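Local coordinates for protein NAD(P)H-hydrate epimerase (PDB 1JZT) that catalyses the epimerization of the S- and R-forms of NAD(P)HX, hydrated and damaged NAD(P)H, so that both epimers can be repaired, at residues 75-78 against 79-83; 103-106 against 107-110; 159-162 against 163-166; 221-224 against 225-228. All coordinates share one frame; numbering follows the deposited sequence.

Interaction 1 of 4, residues 75-78 against 79-83; sequences LVCA and RHLKL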
# COMPACT_ATOMS: atom_id res chain seq x y z
N LEU A 75 -1.38 2.57 -7.69
CA LEU A 75 -1.60 3.48 -8.81
C LEU A 75 -2.55 4.61 -8.40
O LEU A 75 -2.37 5.76 -8.80
CB LEU A 75 -2.18 2.72 -10.01
CG LEU A 75 -1.32 1.57 -10.56
CD1 LEU A 75 -1.99 0.93 -11.79
CD2 LEU A 75 0.05 2.10 -10.92
N VAL A 76 -3.56 4.27 -7.60
CA VAL A 76 -4.52 5.25 -7.09
C VAL A 76 -3.78 6.19 -6.13
O VAL A 76 -3.90 7.41 -6.21
CB VAL A 76 -5.67 4.56 -6.33
CG1 VAL A 76 -6.51 5.60 -5.59
CG2 VAL A 76 -6.54 3.78 -7.30
N CYS A 77 -3.03 5.60 -5.20
CA CYS A 77 -2.26 6.35 -4.21
C CYS A 77 -1.39 7.41 -4.86
O CYS A 77 -1.34 8.55 -4.41
CB CYS A 77 -1.38 5.38 -3.42
SG CYS A 77 -0.19 6.19 -2.33
N ALA A 78 -0.69 7.03 -5.92
CA ALA A 78 0.19 7.93 -6.64
C ALA A 78 -0.54 9.18 -7.16
O ALA A 78 0.02 10.28 -7.11
CB ALA A 78 0.86 7.19 -7.79
N ARG A 79 -1.76 9.01 -7.65
CA ARG A 79 -2.53 10.14 -8.17
C ARG A 79 -2.94 11.09 -7.04
O ARG A 79 -2.84 12.31 -7.19
CB ARG A 79 -3.78 9.63 -8.93
CG ARG A 79 -4.86 10.69 -9.24
CD ARG A 79 -5.82 10.19 -10.33
NE ARG A 79 -6.16 8.79 -10.13
CZ ARG A 79 -7.05 8.35 -9.25
NH1 ARG A 79 -7.71 9.20 -8.48
NH2 ARG A 79 -7.27 7.04 -9.13
N HIS A 80 -3.37 10.55 -5.91
CA HIS A 80 -3.75 11.41 -4.80
C HIS A 80 -2.54 12.16 -4.24
O HIS A 80 -2.65 13.33 -3.87
CB HIS A 80 -4.46 10.61 -3.70
CG HIS A 80 -5.87 10.26 -4.05
ND1 HIS A 80 -6.89 11.19 -4.02
CD2 HIS A 80 -6.41 9.12 -4.52
CE1 HIS A 80 -8.00 10.63 -4.46
NE2 HIS A 80 -7.74 9.37 -4.78
N LEU A 81 -1.39 11.50 -4.20
CA LEU A 81 -0.17 12.14 -3.71
C LEU A 81 0.21 13.32 -4.59
O LEU A 81 0.71 14.33 -4.11
CB LEU A 81 0.99 11.15 -3.67
CG LEU A 81 0.93 10.11 -2.54
CD1 LEU A 81 2.06 9.10 -2.72
CD2 LEU A 81 1.05 10.83 -1.20
N LYS A 82 -0.04 13.18 -5.89
CA LYS A 82 0.27 14.26 -6.82
C LYS A 82 -0.67 15.43 -6.49
O LYS A 82 -0.24 16.57 -6.41
CB LYS A 82 0.05 13.80 -8.27
CG LYS A 82 0.38 14.84 -9.32
CD LYS A 82 1.87 15.12 -9.37
CE LYS A 82 2.21 16.18 -10.41
NZ LYS A 82 3.68 16.41 -10.44
N LEU A 83 -1.94 15.12 -6.28
CA LEU A 83 -2.91 16.16 -5.94
C LEU A 83 -2.58 16.79 -4.59
O LEU A 83 -2.77 17.99 -4.40
CB LEU A 83 -4.33 15.58 -5.93
CG LEU A 83 -4.93 15.38 -7.33
CD1 LEU A 83 -5.89 14.21 -7.33
CD2 LEU A 83 -5.61 16.66 -7.78
O HOH W 1 -4.30 6.58 -11.04
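Arg79 folds back over the preceding turn of its helix, and its side chain meets Val76 at both ends. Its CB rests 3.5 Å from Val76 O. From there CG leaves anti to the backbone N (chi1 166°), and a bend at chi3 (41°) turns the head group back along the helix. NE is linked to the backbone through a water, which it reaches at 3.0 Å and which in turn donates to Leu75 O at 3.1 Å. Val76 O lies over one face of the guanidinium, while NH2 comes 3.8 Å from Val76 CG2 and forms a salt bridge with Glu33 of helix 28-46. This helix, 69-83, is the crossover of a beta-alpha-beta unit between parallel strands 60-65 and 88-91 of the Rossmann-like sheet, and it also packs on helix 100-111, through Val76, Ala78 and Arg79. Both Val76 methyls lie near Arg79 NH2, and CG1 also meets the edge of the His80 ring in its plane, 3.7 Å from CD2. The imidazole and the valine run side by side in the same direction, and His80 NE2 hydrogen-bonds the other carboxylate oxygen of Glu33. Farther round the helix, Cys77 SG touches Leu81 CD1 at 3.7 Å, an apolar contact beside the Leu81 N to Cys77 O hydrogen bond of 3.0 Å.

Interaction 2 of 4, residues 103-106 against 107-110; sequences KQLV and HQLN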
# COMPACT_ATOMS: atom_id res chain seq x y z
N LYS A 103 -5.20 -0.43 -16.62
CA LYS A 103 -4.77 0.39 -17.76
C LYS A 103 -5.34 1.79 -17.61
O LYS A 103 -4.68 2.79 -17.91
CB LYS A 103 -5.26 -0.22 -19.08
CG LYS A 103 -4.86 -1.68 -19.33
CD LYS A 103 -5.63 -2.24 -20.53
CE LYS A 103 -5.33 -3.71 -20.81
NZ LYS A 103 -3.96 -3.94 -21.33
N GLN A 104 -6.59 1.87 -17.16
CA GLN A 104 -7.25 3.15 -16.98
C GLN A 104 -6.57 3.94 -15.86
O GLN A 104 -6.42 5.16 -15.96
CB GLN A 104 -8.73 2.94 -16.66
CG GLN A 104 -9.53 2.30 -17.78
CD GLN A 104 -10.96 1.98 -17.36
OE1 GLN A 104 -11.18 1.31 -16.35
NE2 GLN A 104 -11.93 2.45 -18.14
N LEU A 105 -6.15 3.24 -14.81
CA LEU A 105 -5.48 3.90 -13.69
C LEU A 105 -4.15 4.50 -14.16
O LEU A 105 -3.73 5.54 -13.65
CB LEU A 105 -5.26 2.90 -12.53
CG LEU A 105 -6.51 2.54 -11.71
CD1 LEU A 105 -6.20 1.44 -10.71
CD2 LEU A 105 -7.02 3.78 -10.98
N VAL A 106 -3.52 3.86 -15.14
CA VAL A 106 -2.26 4.36 -15.68
C VAL A 106 -2.52 5.61 -16.51
O VAL A 106 -1.75 6.58 -16.46
CB VAL A 106 -1.54 3.29 -16.54
CG1 VAL A 106 -0.34 3.90 -17.26
CG2 VAL A 106 -1.08 2.16 -15.64
N HIS A 107 -3.60 5.60 -17.29
CA HIS A 107 -3.93 6.77 -18.09
C HIS A 107 -4.21 7.95 -17.15
O HIS A 107 -3.86 9.08 -17.46
CB HIS A 107 -5.15 6.49 -18.97
CG HIS A 107 -4.86 5.57 -20.12
ND1 HIS A 107 -5.82 5.19 -21.03
CD2 HIS A 107 -3.71 4.97 -20.52
CE1 HIS A 107 -5.29 4.40 -21.94
NE2 HIS A 107 -4.01 4.24 -21.65
N GLN A 108 -4.83 7.67 -16.01
CA GLN A 108 -5.12 8.72 -15.05
C GLN A 108 -3.82 9.33 -14.51
O GLN A 108 -3.76 10.52 -14.21
CB GLN A 108 -5.99 8.17 -13.92
CG GLN A 108 -7.39 7.79 -14.39
CD GLN A 108 -8.11 6.86 -13.42
OE1 GLN A 108 -7.99 7.01 -12.21
NE2 GLN A 108 -8.86 5.91 -13.96
N LEU A 109 -2.77 8.51 -14.40
CA LEU A 109 -1.49 9.02 -13.91
C LEU A 109 -0.86 9.92 -14.98
O LEU A 109 -0.28 10.96 -14.66
CB LEU A 109 -0.55 7.85 -13.56
CG LEU A 109 -0.95 7.07 -12.30
CD1 LEU A 109 -0.06 5.85 -12.12
CD2 LEU A 109 -0.84 7.99 -11.08
N ASN A 110 -0.98 9.53 -16.25
CA ASN A 110 -0.43 10.34 -17.33
C ASN A 110 -1.13 11.69 -17.33
O ASN A 110 -0.50 12.74 -17.49
CB ASN A 110 -0.66 9.65 -18.68
CG ASN A 110 -0.05 8.26 -18.74
OD1 ASN A 110 0.99 8.01 -18.14
ND2 ASN A 110 -0.70 7.37 -19.47
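The imidazole of His107 lies with one face over the carbonyl oxygen of Lys103, which sits 3.4 Å from the ring plane and is displaced toward the rim. The same oxygen accepts a hydrogen bond from the backbone N of His107, so one carbonyl meets both the amide and the ring of the residue one turn later. Helix 100-111, which carries them, is the crossover of the beta-alpha-beta unit between parallel strands 88-91 and 116-117, at the edge of the Rossmann-like sheet. Its i to i+4 bonds continue with Gln108 N to Gln104 O at 3.0 Å and Asn110 N to Val106 O at 3.1 Å. Gln108 reaches back along the turn with its CG anti to its own carbonyl carbon (chi1 -67°) and the chain extended beyond. Its CG passes 3.2 Å from Gln104 O, while OE1 approaches Leu105 CD2 at 3.6 Å, the two side chains crossing at a slant. Leu105 and Gln108 both touch Arg79 of helix 69-83, so the pair faces the neighbouring crossover helix. An alanine in place of Gln108 would remove the amide, and would probably leave Leu105 CD2 and the Arg79 guanidinium without that neighbour. Leu109, on the buried side, sets its CG against Leu105 O and touches Ala78. Toward the end of the helix, the amide of Asn110 bends back over the preceding turn, its CG 3.3 Å from Val106 O.

Interaction 3 of 4, residues 159-162 against 163-166; sequences ELCK and VQNI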
# COMPACT_ATOMS: atom_id res chain seq x y z
N GLU A 159 16.82 -5.21 -3.26
CA GLU A 159 17.32 -3.84 -3.40
C GLU A 159 16.70 -2.93 -2.34
O GLU A 159 17.37 -2.08 -1.77
CB GLU A 159 17.02 -3.28 -4.79
CG GLU A 159 17.70 -4.00 -5.96
CD GLU A 159 19.22 -3.97 -5.89
OE1 GLU A 159 19.79 -3.01 -5.33
OE2 GLU A 159 19.86 -4.92 -6.41
N LEU A 160 15.40 -3.11 -2.10
CA LEU A 160 14.70 -2.30 -1.11
C LEU A 160 15.24 -2.55 0.30
O LEU A 160 15.44 -1.61 1.07
CB LEU A 160 13.19 -2.61 -1.13
CG LEU A 160 12.45 -2.22 -2.41
CD1 LEU A 160 10.96 -2.57 -2.29
CD2 LEU A 160 12.63 -0.74 -2.66
N CYS A 161 15.48 -3.81 0.63
CA CYS A 161 15.99 -4.14 1.96
C CYS A 161 17.35 -3.53 2.25
O CYS A 161 17.67 -3.24 3.40
CB CYS A 161 16.07 -5.66 2.14
SG CYS A 161 14.46 -6.46 2.30
N LYS A 162 18.15 -3.32 1.21
CA LYS A 162 19.47 -2.73 1.38
C LYS A 162 19.42 -1.27 1.82
O LYS A 162 20.33 -0.79 2.49
CB LYS A 162 20.27 -2.85 0.07
CG LYS A 162 20.44 -4.30 -0.37
CD LYS A 162 21.01 -4.42 -1.76
CE LYS A 162 22.51 -4.22 -1.77
NZ LYS A 162 23.08 -4.59 -3.11
N VAL A 163 18.36 -0.56 1.45
CA VAL A 163 18.25 0.86 1.82
C VAL A 163 17.06 1.19 2.73
O VAL A 163 16.81 2.36 3.01
CB VAL A 163 18.13 1.75 0.56
CG1 VAL A 163 19.29 1.47 -0.39
CG2 VAL A 163 16.80 1.50 -0.13
N GLN A 164 16.36 0.17 3.21
CA GLN A 164 15.19 0.38 4.05
C GLN A 164 15.46 0.99 5.41
O GLN A 164 14.54 1.43 6.10
CB GLN A 164 14.41 -0.93 4.22
CG GLN A 164 15.16 -2.03 4.93
CD GLN A 164 14.34 -3.29 5.08
OE1 GLN A 164 14.80 -4.29 5.64
NE2 GLN A 164 13.10 -3.25 4.58
N ASN A 165 16.73 1.02 5.82
CA ASN A 165 17.07 1.59 7.11
C ASN A 165 17.47 3.06 6.95
O ASN A 165 17.71 3.75 7.93
CB ASN A 165 18.19 0.79 7.77
CG ASN A 165 17.73 -0.57 8.22
OD1 ASN A 165 16.94 -0.69 9.16
ND2 ASN A 165 18.19 -1.62 7.55
N ILE A 166 17.55 3.52 5.70
CA ILE A 166 17.89 4.90 5.43
C ILE A 166 16.69 5.61 4.80
O ILE A 166 16.40 6.76 5.13
CB ILE A 166 19.14 5.02 4.50
CG1 ILE A 166 19.27 6.46 3.97
CG2 ILE A 166 19.03 4.06 3.34
CD1 ILE A 166 19.36 7.51 5.07
O HOH W 2 19.18 -2.63 5.44
O HOH W 3 19.39 0.18 4.83
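The flat side-chain amide of Gln164 lies over Cys161, with the CA and SG of the cysteine beneath the same face; CD stands 3.6 Å from Cys161 CA, almost straight above it. CG reaches the backbone edge of this patch, 3.2 Å from Cys161 O, because chi1 (63°) places it between the backbone N and carbonyl carbon and folds the chain back over the helix. Asn165 offers its amide to the same carbonyl less directly: a water donates to Cys161 O at 2.6 Å and takes a weak bond from Asn165 ND2. An alanine in place of Gln164 would remove the amide laid across Cys161, and is likely to leave the cysteine CA and SG without that cover. The turn marks the way out of helix 153-163 into the loop leading to strand 169-172, in the parallel part of the mixed sheet. Val163 N bonds to Leu160 O at 3.1 Å, an i to i+3 pairing in which the donor sits 59° out of the carbonyl plane. Leu160 itself points away from the turn, and its side chain is about 5 Å from that of Asp138, a predicted potassium ligand. A second water bridges Lys162 O, at 2.7 Å, and Asn165 N, at 3.0 Å. The carbonyls of Cys161 and Lys162 each take a hydrogen bond from water, which, added to the Val163 bond, helps tie loop to helix.

Interaction 4 of 4, residues 221-224 against 225-228; sequences FIPR and DFAN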
# COMPACT_ATOMS: atom_id res chain seq x y z
N PHE A 221 -15.21 1.38 4.74
CA PHE A 221 -16.44 0.98 4.06
C PHE A 221 -16.99 -0.32 4.63
O PHE A 221 -17.57 -1.13 3.91
CB PHE A 221 -16.17 0.83 2.55
CG PHE A 221 -14.89 0.12 2.22
CD1 PHE A 221 -14.72 -1.23 2.53
CD2 PHE A 221 -13.84 0.80 1.61
CE1 PHE A 221 -13.53 -1.89 2.23
CE2 PHE A 221 -12.64 0.15 1.31
CZ PHE A 221 -12.49 -1.20 1.62
N ILE A 222 -16.83 -0.49 5.94
CA ILE A 222 -17.30 -1.70 6.62
C ILE A 222 -18.33 -1.44 7.71
O ILE A 222 -18.05 -0.73 8.68
CB ILE A 222 -16.11 -2.45 7.26
CG1 ILE A 222 -15.11 -2.86 6.18
CG2 ILE A 222 -16.60 -3.66 8.04
CD1 ILE A 222 -13.76 -3.22 6.72
N PRO A 223 -19.55 -2.00 7.57
CA PRO A 223 -20.61 -1.81 8.56
C PRO A 223 -20.37 -2.71 9.77
O PRO A 223 -19.63 -3.70 9.68
CB PRO A 223 -21.88 -2.18 7.78
CG PRO A 223 -21.40 -3.23 6.85
CD PRO A 223 -20.05 -2.72 6.38
N ARG A 224 -20.98 -2.38 10.90
CA ARG A 224 -20.81 -3.13 12.14
C ARG A 224 -21.10 -4.63 12.06
O ARG A 224 -20.24 -5.46 12.33
CB ARG A 224 -21.66 -2.50 13.24
CG ARG A 224 -21.42 -3.07 14.62
CD ARG A 224 -22.42 -2.49 15.61
NE ARG A 224 -22.21 -3.01 16.96
CZ ARG A 224 -21.13 -2.75 17.70
NH1 ARG A 224 -20.17 -1.97 17.22
NH2 ARG A 224 -21.02 -3.26 18.92
N ASP A 225 -22.33 -4.97 11.68
CA ASP A 225 -22.73 -6.37 11.60
C ASP A 225 -21.82 -7.21 10.71
O ASP A 225 -21.52 -8.36 11.03
CB ASP A 225 -24.17 -6.48 11.09
CG ASP A 225 -24.33 -5.97 9.68
OD1 ASP A 225 -23.97 -4.80 9.42
OD2 ASP A 225 -24.81 -6.74 8.83
N PHE A 226 -21.36 -6.63 9.61
CA PHE A 226 -20.48 -7.34 8.68
C PHE A 226 -19.15 -7.65 9.35
O PHE A 226 -18.67 -8.78 9.29
CB PHE A 226 -20.23 -6.48 7.43
CG PHE A 226 -19.43 -7.18 6.37
CD1 PHE A 226 -19.99 -8.19 5.61
CD2 PHE A 226 -18.12 -6.80 6.12
CE1 PHE A 226 -19.26 -8.82 4.60
CE2 PHE A 226 -17.37 -7.42 5.12
CZ PHE A 226 -17.94 -8.43 4.36
N ALA A 227 -18.57 -6.64 9.99
CA ALA A 227 -17.30 -6.80 10.69
C ALA A 227 -17.44 -7.87 11.77
O ALA A 227 -16.67 -8.82 11.82
CB ALA A 227 -16.86 -5.48 11.31
N ASN A 228 -18.44 -7.71 12.64
CA ASN A 228 -18.67 -8.67 13.71
C ASN A 228 -18.78 -10.09 13.17
O ASN A 228 -18.29 -11.04 13.79
CB ASN A 228 -19.94 -8.31 14.49
CG ASN A 228 -19.80 -7.02 15.30
OD1 ASN A 228 -18.70 -6.47 15.41
ND2 ASN A 228 -20.90 -6.55 15.87
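The chain is extended through Ile222 and Pro223 (psi 160° at the proline) and turns helical at Arg224, so that Pro223 O receives Ala227 N at 3.1 Å and Arg224 O receives Asn228 N at 2.9 Å, the latter nearly straight at 177°. Pro223 CG then packs 3.5 Å from Phe226 CB. Ile222 contributes a single methyl, CG2, which lies 3.8 Å from Ala227 CB and meets the edge of the Phe226 ring in its plane, 4.0 Å from CD2; the two side chains cross at about a right angle. Pro223 is the N-cap residue of helix 224-229, a short helix that follows strand 214-218. Beyond the isoleucine, the Phe226 ring reaches helix 9-19, touching Ile15 and Leu19, and stands edge-to-face with Phe230. Asp225 curls back, its OD1 3.7 Å from Pro223 CB. On the outer side Arg224 runs extended, and one end of the Asn228 amide comes over the rim of one face of its guanidinium, the planes being 78° apart. The charged end of Arg224 continues to a salt bridge with Glu233.

Interactions 1 and 2 belong to neighbouring crossover helices, 69-83 and 100-111, which pack together: Val76 CG2 meets Leu105 CD2 at 3.7 Å, and Leu109 CD2 comes 3.5 Å from Leu75 O. Interaction 1 is buried and sets its polar groups against a glutamate of a third helix, whereas interaction 2 is only partly buried and keeps exposed polar residues on its outer side. Interaction 3, a surface contact, sees a helix pass into a loop with the help of water. Interaction 4, partly buried, does the reverse, starting a helix at a proline, with apolar contacts on one side and charged, exposed residues on the other. The centres of these last two are 37 Å apart, on opposite sides of the chain's centre.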